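Local coordinates for RNase NGR3 (Nicotiana glutinosa, PDB 1VD1), which probably cleaves RNA as an endonuclease of the RNase T2 family and binds adenosine monophosphate, at residues Asp9-Val14 / Leu45-Glu50; Arg60-Asp65 / His96-His101. All coordinates share one frame; numbering follows the deposited sequence.

Contact 1: Asp9-Val14 / Leu45-Glu50; sequences DFFYFV and LWPNYE. With AMP (adenosine monophosphate), chain B.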
ATOM      1  N   ASP A   9      14.347 -11.623  -3.691  1.00 21.43           N
ATOM      2  CA  ASP A   9      13.427 -12.702  -4.017  1.00 20.61           C
ATOM      3  C   ASP A   9      12.058 -12.333  -4.569  1.00 18.67           C
ATOM      4  O   ASP A   9      11.577 -12.974  -5.506  1.00 18.97           O
ATOM      5  CB  ASP A   9      13.266 -13.585  -2.782  1.00 19.36           C
ATOM      6  CG  ASP A   9      14.587 -14.184  -2.327  1.00 22.11           C
ATOM      7  OD1 ASP A   9      14.800 -14.319  -1.104  1.00 20.36           O
ATOM      8  OD2 ASP A   9      15.413 -14.529  -3.199  1.00 22.95           O
ATOM      9  N   PHE A  10      11.424 -11.318  -3.989  1.00 17.59           N
ATOM     10  CA  PHE A  10      10.093 -10.894  -4.425  1.00 16.51           C
ATOM     11  C   PHE A  10       9.799  -9.507  -3.871  1.00 16.17           C
ATOM     12  O   PHE A  10      10.604  -8.958  -3.119  1.00 16.05           O
ATOM     13  CB  PHE A  10       9.035 -11.863  -3.890  1.00 16.14           C
ATOM     14  CG  PHE A  10       8.908 -11.856  -2.379  1.00 15.08           C
ATOM     15  CD1 PHE A  10       7.999 -11.015  -1.746  1.00 14.46           C
ATOM     16  CD2 PHE A  10       9.703 -12.689  -1.595  1.00 15.85           C
ATOM     17  CE1 PHE A  10       7.876 -10.999  -0.354  1.00 14.35           C
ATOM     18  CE2 PHE A  10       9.593 -12.685  -0.204  1.00 15.94           C
ATOM     19  CZ  PHE A  10       8.672 -11.833   0.423  1.00 15.54           C
ATOM     20  N   PHE A  11       8.650  -8.951  -4.259  1.00 13.87           N
ATOM     21  CA  PHE A  11       8.212  -7.640  -3.768  1.00 14.53           C
ATOM     22  C   PHE A  11       6.971  -7.761  -2.898  1.00 14.43           C
ATOM     23  O   PHE A  11       6.085  -8.560  -3.170  1.00 14.34           O
ATOM     24  CB  PHE A  11       7.747  -6.688  -4.888  1.00 13.80           C
ATOM     25  CG  PHE A  11       8.827  -6.158  -5.776  1.00 16.09           C
ATOM     26  CD1 PHE A  11       9.153  -6.812  -6.963  1.00 14.85           C
ATOM     27  CD2 PHE A  11       9.431  -4.933  -5.497  1.00 14.79           C
ATOM     28  CE1 PHE A  11      10.055  -6.246  -7.866  1.00 15.31           C
ATOM     29  CE2 PHE A  11      10.332  -4.359  -6.392  1.00 16.67           C
ATOM     30  CZ  PHE A  11      10.644  -5.019  -7.585  1.00 16.24           C
ATOM     31  N   TYR A  12       6.901  -6.949  -1.854  1.00 12.97           N
ATOM     32  CA  TYR A  12       5.677  -6.873  -1.087  1.00 12.38           C
ATOM     33  C   TYR A  12       5.089  -5.616  -1.734  1.00 13.86           C
ATOM     34  O   TYR A  12       5.791  -4.605  -1.846  1.00 12.33           O
ATOM     35  CB  TYR A  12       5.942  -6.563   0.383  1.00 14.25           C
ATOM     36  CG  TYR A  12       6.054  -7.775   1.261  1.00 12.97           C
ATOM     37  CD1 TYR A  12       7.087  -7.880   2.192  1.00 15.67           C
ATOM     38  CD2 TYR A  12       5.127  -8.815   1.172  1.00 14.37           C
ATOM     39  CE1 TYR A  12       7.198  -8.998   3.010  1.00 15.61           C
ATOM     40  CE2 TYR A  12       5.227  -9.933   1.987  1.00 16.05           C
ATOM     41  CZ  TYR A  12       6.269 -10.014   2.901  1.00 17.27           C
ATOM     42  OH  TYR A  12       6.394 -11.116   3.706  1.00 18.91           O
ATOM     43  N   PHE A  13       3.853  -5.694  -2.221  1.00 12.68           N
ATOM     44  CA  PHE A  13       3.186  -4.515  -2.770  1.00 12.77           C
ATOM     45  C   PHE A  13       2.226  -4.167  -1.652  1.00 13.02           C
ATOM     46  O   PHE A  13       1.309  -4.932  -1.332  1.00 13.45           O
ATOM     47  CB  PHE A  13       2.426  -4.816  -4.068  1.00 14.76           C
ATOM     48  CG  PHE A  13       1.658  -3.631  -4.595  1.00 12.47           C
ATOM     49  CD1 PHE A  13       2.276  -2.386  -4.725  1.00 12.47           C
ATOM     50  CD2 PHE A  13       0.312  -3.752  -4.933  1.00 14.18           C
ATOM     51  CE1 PHE A  13       1.557  -1.276  -5.184  1.00 14.29           C
ATOM     52  CE2 PHE A  13      -0.412  -2.654  -5.390  1.00 15.62           C
ATOM     53  CZ  PHE A  13       0.216  -1.408  -5.515  1.00 14.24           C
ATOM     54  N   VAL A  14       2.461  -3.024  -1.026  1.00 10.99           N
ATOM     55  CA  VAL A  14       1.669  -2.615   0.119  1.00 12.59           C
ATOM     56  C   VAL A  14       0.741  -1.446  -0.152  1.00 12.91           C
ATOM     57  O   VAL A  14       1.175  -0.375  -0.577  1.00 11.77           O
ATOM     58  CB  VAL A  14       2.608  -2.266   1.296  1.00 13.03           C
ATOM     59  CG1 VAL A  14       1.821  -2.109   2.585  1.00 11.38           C
ATOM     60  CG2 VAL A  14       3.665  -3.367   1.439  1.00 11.68           C
ATOM     61  N   LEU A  45       6.318  -0.353  -2.731  1.00 12.17           N
ATOM     62  CA  LEU A  45       6.631  -1.555  -3.504  1.00 12.41           C
ATOM     63  C   LEU A  45       8.005  -1.904  -2.948  1.00 12.68           C
ATOM     64  O   LEU A  45       9.004  -1.258  -3.278  1.00 12.87           O
ATOM     65  CB  LEU A  45       6.708  -1.218  -4.992  1.00 14.67           C
ATOM     66  CG  LEU A  45       7.033  -2.366  -5.950  1.00 16.87           C
ATOM     67  CD1 LEU A  45       6.058  -3.518  -5.728  1.00 14.62           C
ATOM     68  CD2 LEU A  45       6.965  -1.860  -7.396  1.00 14.83           C
ATOM     69  N   TRP A  46       8.049  -2.923  -2.096  1.00 12.21           N
ATOM     70  CA  TRP A  46       9.287  -3.285  -1.422  1.00 11.69           C
ATOM     71  C   TRP A  46      10.016  -4.577  -1.761  1.00 12.82           C
ATOM     72  O   TRP A  46       9.486  -5.667  -1.554  1.00 12.84           O
ATOM     73  CB  TRP A  46       9.058  -3.311   0.094  1.00 13.24           C
ATOM     74  CG  TRP A  46       8.312  -2.144   0.671  1.00 14.71           C
ATOM     75  CD1 TRP A  46       8.333  -0.850   0.240  1.00 15.68           C
ATOM     76  CD2 TRP A  46       7.484  -2.164   1.843  1.00 15.74           C
ATOM     77  NE1 TRP A  46       7.576  -0.059   1.076  1.00 15.99           N
ATOM     78  CE2 TRP A  46       7.043  -0.843   2.066  1.00 16.90           C
ATOM     79  CE3 TRP A  46       7.076  -3.172   2.726  1.00 18.11           C
ATOM     80  CZ2 TRP A  46       6.210  -0.503   3.136  1.00 18.85           C
ATOM     81  CZ3 TRP A  46       6.246  -2.832   3.796  1.00 18.96           C
ATOM     82  CH2 TRP A  46       5.823  -1.510   3.987  1.00 19.35           C
ATOM     83  N   PRO A  47      11.244  -4.468  -2.286  1.00 13.01           N
ATOM     84  CA  PRO A  47      12.035  -5.657  -2.615  1.00 12.68           C
ATOM     85  C   PRO A  47      12.211  -6.368  -1.268  1.00 13.33           C
ATOM     86  O   PRO A  47      12.373  -5.711  -0.238  1.00 12.38           O
ATOM     87  CB  PRO A  47      13.331  -5.056  -3.139  1.00 15.38           C
ATOM     88  CG  PRO A  47      12.823  -3.848  -3.892  1.00 14.23           C
ATOM     89  CD  PRO A  47      11.836  -3.262  -2.890  1.00 13.10           C
ATOM     90  N   ASN A  48      12.175  -7.694  -1.272  1.00 15.14           N
ATOM     91  CA  ASN A  48      12.262  -8.451  -0.030  1.00 16.05           C
ATOM     92  C   ASN A  48      12.965  -9.792  -0.253  1.00 16.53           C
ATOM     93  O   ASN A  48      13.071 -10.270  -1.388  1.00 17.77           O
ATOM     94  CB  ASN A  48      10.832  -8.707   0.478  1.00 14.82           C
ATOM     95  CG  ASN A  48      10.727  -8.746   1.990  1.00 18.23           C
ATOM     96  OD1 ASN A  48      10.557  -7.717   2.632  1.00 16.95           O
ATOM     97  ND2 ASN A  48      10.818  -9.947   2.566  1.00 20.63           N
ATOM     98  N   TYR A  49      13.431 -10.391   0.839  1.00 17.44           N
ATOM     99  CA  TYR A  49      14.084 -11.701   0.804  1.00 17.30           C
ATOM    100  C   TYR A  49      13.141 -12.713   1.443  1.00 18.25           C
ATOM    101  O   TYR A  49      12.352 -12.371   2.329  1.00 19.44           O
ATOM    102  CB  TYR A  49      15.379 -11.694   1.613  1.00 17.12           C
ATOM    103  CG  TYR A  49      16.448 -10.751   1.130  1.00 18.33           C
ATOM    104  CD1 TYR A  49      17.117  -9.925   2.033  1.00 19.82           C
ATOM    105  CD2 TYR A  49      16.831 -10.710  -0.211  1.00 22.18           C
ATOM    106  CE1 TYR A  49      18.137  -9.083   1.618  1.00 22.56           C
ATOM    107  CE2 TYR A  49      17.860  -9.863  -0.641  1.00 22.23           C
ATOM    108  CZ  TYR A  49      18.506  -9.055   0.284  1.00 23.68           C
ATOM    109  OH  TYR A  49      19.527  -8.220  -0.108  1.00 25.10           O
ATOM    110  N   GLU A  50      13.229 -13.963   1.008  1.00 19.61           N
ATOM    111  CA  GLU A  50      12.376 -14.997   1.568  1.00 22.37           C
ATOM    112  C   GLU A  50      12.713 -15.279   3.029  1.00 22.35           C
ATOM    113  O   GLU A  50      11.919 -15.894   3.743  1.00 22.83           O
ATOM    114  CB  GLU A  50      12.484 -16.280   0.739  1.00 22.40           C
ATOM    115  CG  GLU A  50      12.085 -16.089  -0.721  1.00 25.66           C
ATOM    116  CD  GLU A  50      11.750 -17.393  -1.418  1.00 26.69           C
ATOM    117  OE1 GLU A  50      12.132 -18.459  -0.897  1.00 29.16           O
ATOM    118  OE2 GLU A  50      11.109 -17.348  -2.489  1.00 25.89           O
TER
HETATM  119  P   AMP B 295       8.917   2.429   4.804  1.00 25.06           P
HETATM  120  O1P AMP B 295       9.304   3.780   5.247  1.00 26.84           O
HETATM  121  O2P AMP B 295      10.094   1.541   4.540  1.00 27.28           O
HETATM  122  O3P AMP B 295       7.950   2.469   3.617  1.00 24.45           O
HETATM  123  O5' AMP B 295       8.119   1.842   6.102  1.00 28.66           O
HETATM  124  C5' AMP B 295       7.421   0.586   6.024  1.00 34.39           C
HETATM  125  C4' AMP B 295       7.332   0.014   7.462  1.00 36.14           C
HETATM  126  O4' AMP B 295       7.370  -1.452   7.364  1.00 36.54           O
HETATM  127  C3' AMP B 295       8.601   0.481   8.456  1.00 38.52           C
HETATM  128  O3' AMP B 295       7.977   0.665   9.820  1.00 41.48           O
HETATM  129  C2' AMP B 295       9.575  -0.792   8.315  1.00 39.88           C
HETATM  130  O2' AMP B 295      10.121  -1.253   9.538  1.00 41.79           O
HETATM  131  C1' AMP B 295       8.671  -1.987   7.676  1.00 39.24           C
HETATM  132  N9  AMP B 295       9.259  -2.507   6.413  1.00 37.99           N
HETATM  133  C8  AMP B 295      10.033  -1.820   5.453  1.00 38.38           C
HETATM  134  N7  AMP B 295      10.419  -2.509   4.361  1.00 37.47           N
HETATM  135  C5  AMP B 295       9.856  -3.746   4.679  1.00 36.56           C
HETATM  136  C6  AMP B 295       9.869  -4.967   3.963  1.00 35.57           C
HETATM  137  N6  AMP B 295      10.531  -5.006   2.751  1.00 32.73           N
HETATM  138  N1  AMP B 295       9.200  -6.042   4.573  1.00 36.04           N
HETATM  139  C2  AMP B 295       8.570  -5.940   5.769  1.00 36.18           C
HETATM  140  N3  AMP B 295       8.528  -4.818   6.526  1.00 36.38           N
HETATM  141  C4  AMP B 295       9.162  -3.769   5.926  1.00 36.88           C
HETATM  142  O   HOH W   1      10.194 -15.664  -4.254  1.00 36.28           O

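Contact 2: Arg60-Asp65 / His96-His101; sequences RESSLD and HEWLKH. With AMP (adenosine monophosphate), chain B.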
ATOM      1  N   ARG A  60      22.405   5.588  -2.075  1.00 36.56           N
ATOM      2  CA  ARG A  60      22.230   6.845  -1.356  1.00 40.61           C
ATOM      3  C   ARG A  60      22.654   8.066  -2.167  1.00 42.41           C
ATOM      4  O   ARG A  60      22.656   9.185  -1.657  1.00 43.50           O
ATOM      5  CB  ARG A  60      22.996   6.798  -0.031  1.00 41.13           C
ATOM      6  CG  ARG A  60      22.340   5.896   0.998  1.00 42.41           C
ATOM      7  CD  ARG A  60      23.192   5.730   2.243  1.00 42.31           C
ATOM      8  NE  ARG A  60      22.469   5.006   3.285  1.00 42.56           N
ATOM      9  CZ  ARG A  60      21.405   5.486   3.920  1.00 41.50           C
ATOM     10  NH1 ARG A  60      20.943   6.692   3.622  1.00 43.27           N
ATOM     11  NH2 ARG A  60      20.801   4.761   4.850  1.00 42.12           N
ATOM     12  N   GLU A  61      22.998   7.852  -3.433  1.00 44.40           N
ATOM     13  CA  GLU A  61      23.413   8.946  -4.309  1.00 45.83           C
ATOM     14  C   GLU A  61      22.347   9.244  -5.364  1.00 45.66           C
ATOM     15  O   GLU A  61      22.300  10.343  -5.918  1.00 45.27           O
ATOM     16  CB  GLU A  61      24.727   8.590  -5.007  1.00 47.88           C
ATOM     17  CG  GLU A  61      25.872   8.267  -4.061  1.00 50.93           C
ATOM     18  CD  GLU A  61      27.134   7.858  -4.797  1.00 53.18           C
ATOM     19  OE1 GLU A  61      27.685   8.691  -5.549  1.00 52.98           O
ATOM     20  OE2 GLU A  61      27.572   6.698  -4.627  1.00 54.63           O
ATOM     21  N   SER A  62      21.494   8.260  -5.633  1.00 45.14           N
ATOM     22  CA  SER A  62      20.439   8.399  -6.632  1.00 45.27           C
ATOM     23  C   SER A  62      19.178   9.085  -6.125  1.00 44.68           C
ATOM     24  O   SER A  62      18.237   8.419  -5.702  1.00 45.98           O
ATOM     25  CB  SER A  62      20.061   7.025  -7.187  1.00 46.48           C
ATOM     26  OG  SER A  62      18.944   7.118  -8.058  1.00 49.14           O
ATOM     27  N   SER A  63      19.149  10.413  -6.189  1.00 42.12           N
ATOM     28  CA  SER A  63      17.987  11.174  -5.738  1.00 40.25           C
ATOM     29  C   SER A  63      16.824  11.030  -6.720  1.00 38.02           C
ATOM     30  O   SER A  63      17.012  10.592  -7.855  1.00 37.55           O
ATOM     31  CB  SER A  63      18.353  12.652  -5.584  1.00 39.83           C
ATOM     32  OG  SER A  63      18.725  13.216  -6.829  1.00 42.27           O
ATOM     33  N   LEU A  64      15.627  11.406  -6.280  1.00 36.36           N
ATOM     34  CA  LEU A  64      14.429  11.314  -7.111  1.00 35.94           C
ATOM     35  C   LEU A  64      14.385  12.366  -8.219  1.00 36.32           C
ATOM     36  O   LEU A  64      14.394  13.568  -7.941  1.00 38.48           O
ATOM     37  CB  LEU A  64      13.174  11.459  -6.244  1.00 34.82           C
ATOM     38  CG  LEU A  64      11.844  11.429  -7.004  1.00 34.85           C
ATOM     39  CD1 LEU A  64      11.587  10.019  -7.512  1.00 33.76           C
ATOM     40  CD2 LEU A  64      10.711  11.873  -6.097  1.00 35.00           C
ATOM     41  N   ASP A  65      14.327  11.914  -9.468  1.00 35.40           N
ATOM     42  CA  ASP A  65      14.255  12.826 -10.605  1.00 33.81           C
ATOM     43  C   ASP A  65      12.811  12.935 -11.079  1.00 32.66           C
ATOM     44  O   ASP A  65      12.327  12.095 -11.837  1.00 31.03           O
ATOM     45  CB  ASP A  65      15.144  12.338 -11.751  1.00 34.67           C
ATOM     46  CG  ASP A  65      15.027  13.212 -12.987  1.00 36.07           C
ATOM     47  OD1 ASP A  65      14.754  14.419 -12.833  1.00 36.61           O
ATOM     48  OD2 ASP A  65      15.217  12.698 -14.110  1.00 36.84           O
ATOM     49  N   HIS A  96      11.392   9.308  -0.570  1.00 19.43           N
ATOM     50  CA  HIS A  96      11.729   8.370   0.499  1.00 18.96           C
ATOM     51  C   HIS A  96      11.569   6.916   0.050  1.00 18.67           C
ATOM     52  O   HIS A  96      12.455   6.092   0.262  1.00 18.14           O
ATOM     53  CB  HIS A  96      10.828   8.620   1.715  1.00 18.96           C
ATOM     54  CG  HIS A  96      10.864   7.523   2.738  1.00 21.68           C
ATOM     55  ND1 HIS A  96      11.979   7.246   3.498  1.00 21.70           N
ATOM     56  CD2 HIS A  96       9.917   6.633   3.123  1.00 20.52           C
ATOM     57  CE1 HIS A  96      11.721   6.233   4.306  1.00 23.11           C
ATOM     58  NE2 HIS A  96      10.477   5.843   4.098  1.00 22.70           N
ATOM     59  N   GLU A  97      10.429   6.603  -0.552  1.00 18.19           N
ATOM     60  CA  GLU A  97      10.183   5.239  -1.004  1.00 16.22           C
ATOM     61  C   GLU A  97      11.125   4.872  -2.141  1.00 16.53           C
ATOM     62  O   GLU A  97      11.595   3.738  -2.226  1.00 15.98           O
ATOM     63  CB  GLU A  97       8.723   5.082  -1.435  1.00 16.72           C
ATOM     64  CG  GLU A  97       7.747   5.228  -0.275  1.00 17.97           C
ATOM     65  CD  GLU A  97       7.894   4.119   0.760  1.00 20.72           C
ATOM     66  OE1 GLU A  97       7.600   4.368   1.951  1.00 21.03           O
ATOM     67  OE2 GLU A  97       8.287   2.992   0.385  1.00 20.47           O
ATOM     68  N   TRP A  98      11.412   5.831  -3.013  1.00 15.70           N
ATOM     69  CA  TRP A  98      12.317   5.563  -4.125  1.00 15.76           C
ATOM     70  C   TRP A  98      13.725   5.266  -3.630  1.00 18.21           C
ATOM     71  O   TRP A  98      14.335   4.271  -4.027  1.00 19.05           O
ATOM     72  CB  TRP A  98      12.385   6.749  -5.091  1.00 17.36           C
ATOM     73  CG  TRP A  98      13.581   6.651  -5.987  1.00 19.06           C
ATOM     74  CD1 TRP A  98      14.717   7.415  -5.938  1.00 21.45           C
ATOM     75  CD2 TRP A  98      13.802   5.669  -7.003  1.00 19.03           C
ATOM     76  NE1 TRP A  98      15.631   6.963  -6.862  1.00 20.44           N
ATOM     77  CE2 TRP A  98      15.095   5.892  -7.528  1.00 20.65           C
ATOM     78  CE3 TRP A  98      13.034   4.617  -7.520  1.00 18.63           C
ATOM     79  CZ2 TRP A  98      15.637   5.098  -8.549  1.00 21.33           C
ATOM     80  CZ3 TRP A  98      13.572   3.826  -8.534  1.00 19.53           C
ATOM     81  CH2 TRP A  98      14.861   4.071  -9.037  1.00 18.56           C
ATOM     82  N   LEU A  99      14.249   6.138  -2.774  1.00 17.82           N
ATOM     83  CA  LEU A  99      15.602   5.955  -2.249  1.00 19.51           C
ATOM     84  C   LEU A  99      15.737   4.706  -1.386  1.00 17.14           C
ATOM     85  O   LEU A  99      16.667   3.918  -1.552  1.00 18.33           O
ATOM     86  CB  LEU A  99      16.023   7.171  -1.421  1.00 22.15           C
ATOM     87  CG  LEU A  99      16.146   8.501  -2.166  1.00 25.23           C
ATOM     88  CD1 LEU A  99      16.362   9.635  -1.179  1.00 27.23           C
ATOM     89  CD2 LEU A  99      17.295   8.425  -3.143  1.00 26.16           C
ATOM     90  N   LYS A 100      14.800   4.525  -0.467  1.00 16.74           N
ATOM     91  CA  LYS A 100      14.856   3.389   0.437  1.00 16.90           C
ATOM     92  C   LYS A 100      14.583   2.042  -0.205  1.00 17.06           C
ATOM     93  O   LYS A 100      15.271   1.057   0.082  1.00 16.16           O
ATOM     94  CB  LYS A 100      13.866   3.588   1.583  1.00 18.37           C
ATOM     95  CG  LYS A 100      13.985   2.534   2.668  1.00 16.69           C
ATOM     96  CD  LYS A 100      13.071   2.864   3.829  1.00 18.80           C
ATOM     97  CE  LYS A 100      13.284   1.893   4.972  1.00 20.30           C
ATOM     98  NZ  LYS A 100      12.356   2.185   6.099  1.00 19.75           N
ATOM     99  N   HIS A 101      13.583   2.004  -1.078  1.00 14.60           N
ATOM    100  CA  HIS A 101      13.189   0.752  -1.702  1.00 14.89           C
ATOM    101  C   HIS A 101      13.400   0.682  -3.206  1.00 13.84           C
ATOM    102  O   HIS A 101      13.936  -0.300  -3.707  1.00 15.27           O
ATOM    103  CB  HIS A 101      11.718   0.478  -1.374  1.00 14.42           C
ATOM    104  CG  HIS A 101      11.434   0.394   0.096  1.00 15.42           C
ATOM    105  ND1 HIS A 101      11.862  -0.656   0.878  1.00 13.48           N
ATOM    106  CD2 HIS A 101      10.759   1.228   0.922  1.00 16.46           C
ATOM    107  CE1 HIS A 101      11.460  -0.470   2.121  1.00 18.28           C
ATOM    108  NE2 HIS A 101      10.789   0.667   2.176  1.00 16.61           N
TER
HETATM  109  P   AMP B 295       8.917   2.429   4.804  1.00 25.06           P
HETATM  110  O1P AMP B 295       9.304   3.780   5.247  1.00 26.84           O
HETATM  111  O2P AMP B 295      10.094   1.541   4.540  1.00 27.28           O
HETATM  112  O3P AMP B 295       7.950   2.469   3.617  1.00 24.45           O
HETATM  113  O5' AMP B 295       8.119   1.842   6.102  1.00 28.66           O
HETATM  114  C5' AMP B 295       7.421   0.586   6.024  1.00 34.39           C
HETATM  115  C4' AMP B 295       7.332   0.014   7.462  1.00 36.14           C
HETATM  116  O4' AMP B 295       7.370  -1.452   7.364  1.00 36.54           O
HETATM  117  C3' AMP B 295       8.601   0.481   8.456  1.00 38.52           C
HETATM  118  O3' AMP B 295       7.977   0.665   9.820  1.00 41.48           O
HETATM  119  C2' AMP B 295       9.575  -0.792   8.315  1.00 39.88           C
HETATM  120  O2' AMP B 295      10.121  -1.253   9.538  1.00 41.79           O
HETATM  121  C1' AMP B 295       8.671  -1.987   7.676  1.00 39.24           C
HETATM  122  N9  AMP B 295       9.259  -2.507   6.413  1.00 37.99           N
HETATM  123  C8  AMP B 295      10.033  -1.820   5.453  1.00 38.38           C
HETATM  124  N7  AMP B 295      10.419  -2.509   4.361  1.00 37.47           N
HETATM  125  C5  AMP B 295       9.856  -3.746   4.679  1.00 36.56           C
HETATM  126  C6  AMP B 295       9.869  -4.967   3.963  1.00 35.57           C
HETATM  127  N6  AMP B 295      10.531  -5.006   2.751  1.00 32.73           N
HETATM  128  N1  AMP B 295       9.200  -6.042   4.573  1.00 36.04           N
HETATM  129  C2  AMP B 295       8.570  -5.940   5.769  1.00 36.18           C
HETATM  130  N3  AMP B 295       8.528  -4.818   6.526  1.00 36.38           N
HETATM  131  C4  AMP B 295       9.162  -3.769   5.926  1.00 36.88           C

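Contact 1: Asp9-Val14 / Leu45-Glu50
F10 and N48 form a hydrogen-bonded pair of antiparallel strands 10-14 and 45-48, neighbours in the sheet of the RNase T2 fold. D9 and F10 both face N48, a classic beta bulge, and both amides donate to N48 O. N48 lies alongside F10, the side chains pointing the same way, and its CB stands over one ring face at 4.0 Å from the centroid, a CH-pi contact. CG of F10 takes the crowded position between backbone N and carbonyl carbon (chi1 65°), from which the ring can run beside N48 and set CE1 over the centre of the Y12 ring. The N48 amide is turned 62° from the Y12 ring, and its OD1 lies 3.5 Å from Y12 CD1; OD1 also accepts from AMP N6 at 2.7 Å. W46 is sandwiched: V14 CG2 sits 3.7 Å from the centroid of its six-membered ring, and AMP N7 lies over the opposite face. An alanine in place of W46 would probably leave the adenine without the indole face beneath N7 and V14 CG2 without the ring it packs on. The side chains of F11, P47, F13 and L45 go to the other face of the sheet, where F11 CD2 touches L45 CG at 3.5 Å and F11 CE2 meets P47 CG, while helix 109-123 packs on F13 and L45. Beyond the bulge the D9 carboxylate turns OD1 to the backbone: its anti lone pair takes E50 N at 2.7 Å, with an N-H...O angle of 167°.

Contact 2: Arg60-Asp65 / His96-His101
W98 reaches from helix 96-101 to the loop 60-65, and its side chain can be followed outward atom by atom. CB meets the tip of L64, whose CD1 lies 4.1 Å away; the two side chains approach at a slant. CG stands anti to the backbone N (chi1 163°), which carries the indole outward to the loop. W98 CD1 comes next, 4.1 Å from L64 CA and 3.7 Å from S62 O. NE1 then points its N-H at S62 O at 3.2 Å, a bent bond (137° at the hydrogen) whose acceptor is less surely placed. S62 OG lies at the same edge, in the ring plane, 3.5 Å from W98 NE1, with CZ2 a little farther off. An inverse gamma turn centred on S62 bends the chain where its carbonyl and hydroxyl both approach the indole. F113 of helix 109-123 touches both L64 and W98, tying loop and helix to the body of the fold. Other side chains of the helix carry the AMP phosphate. H96 NE2 donates almost straight to O1P (175°), while K100 NZ and H101 NE2 share O2P, the latter at 2.6 Å. E97 OE1 is 2.6 Å from O3P. The helix thus turns W98 to the loop on one side and its phosphate-binding side chains to the nucleotide on another, at the site of an RNase T2 enzyme in which E97 and H101 are predicted active-site residues.

Both segments of contact 1 precede those of contact 2 along the chain, and the centres lie about 17 Å apart. Contact 1 joins strands 10-16 and 41-48 of the antiparallel sheet; contact 2 ties helix 91-102 to the loop between strand 41-48 and helix 73-79. They meet where helix and strand face each other: W46 NE1 is 3.2 Å from E97 OE2, a probable hydrogen bond, and the W46 and H101 rings stack. Helix 109-123 packs on both contacts. One AMP spans the junction, its base on the strand side and its phosphate on the helix, consistent with a nucleotide site built between the two.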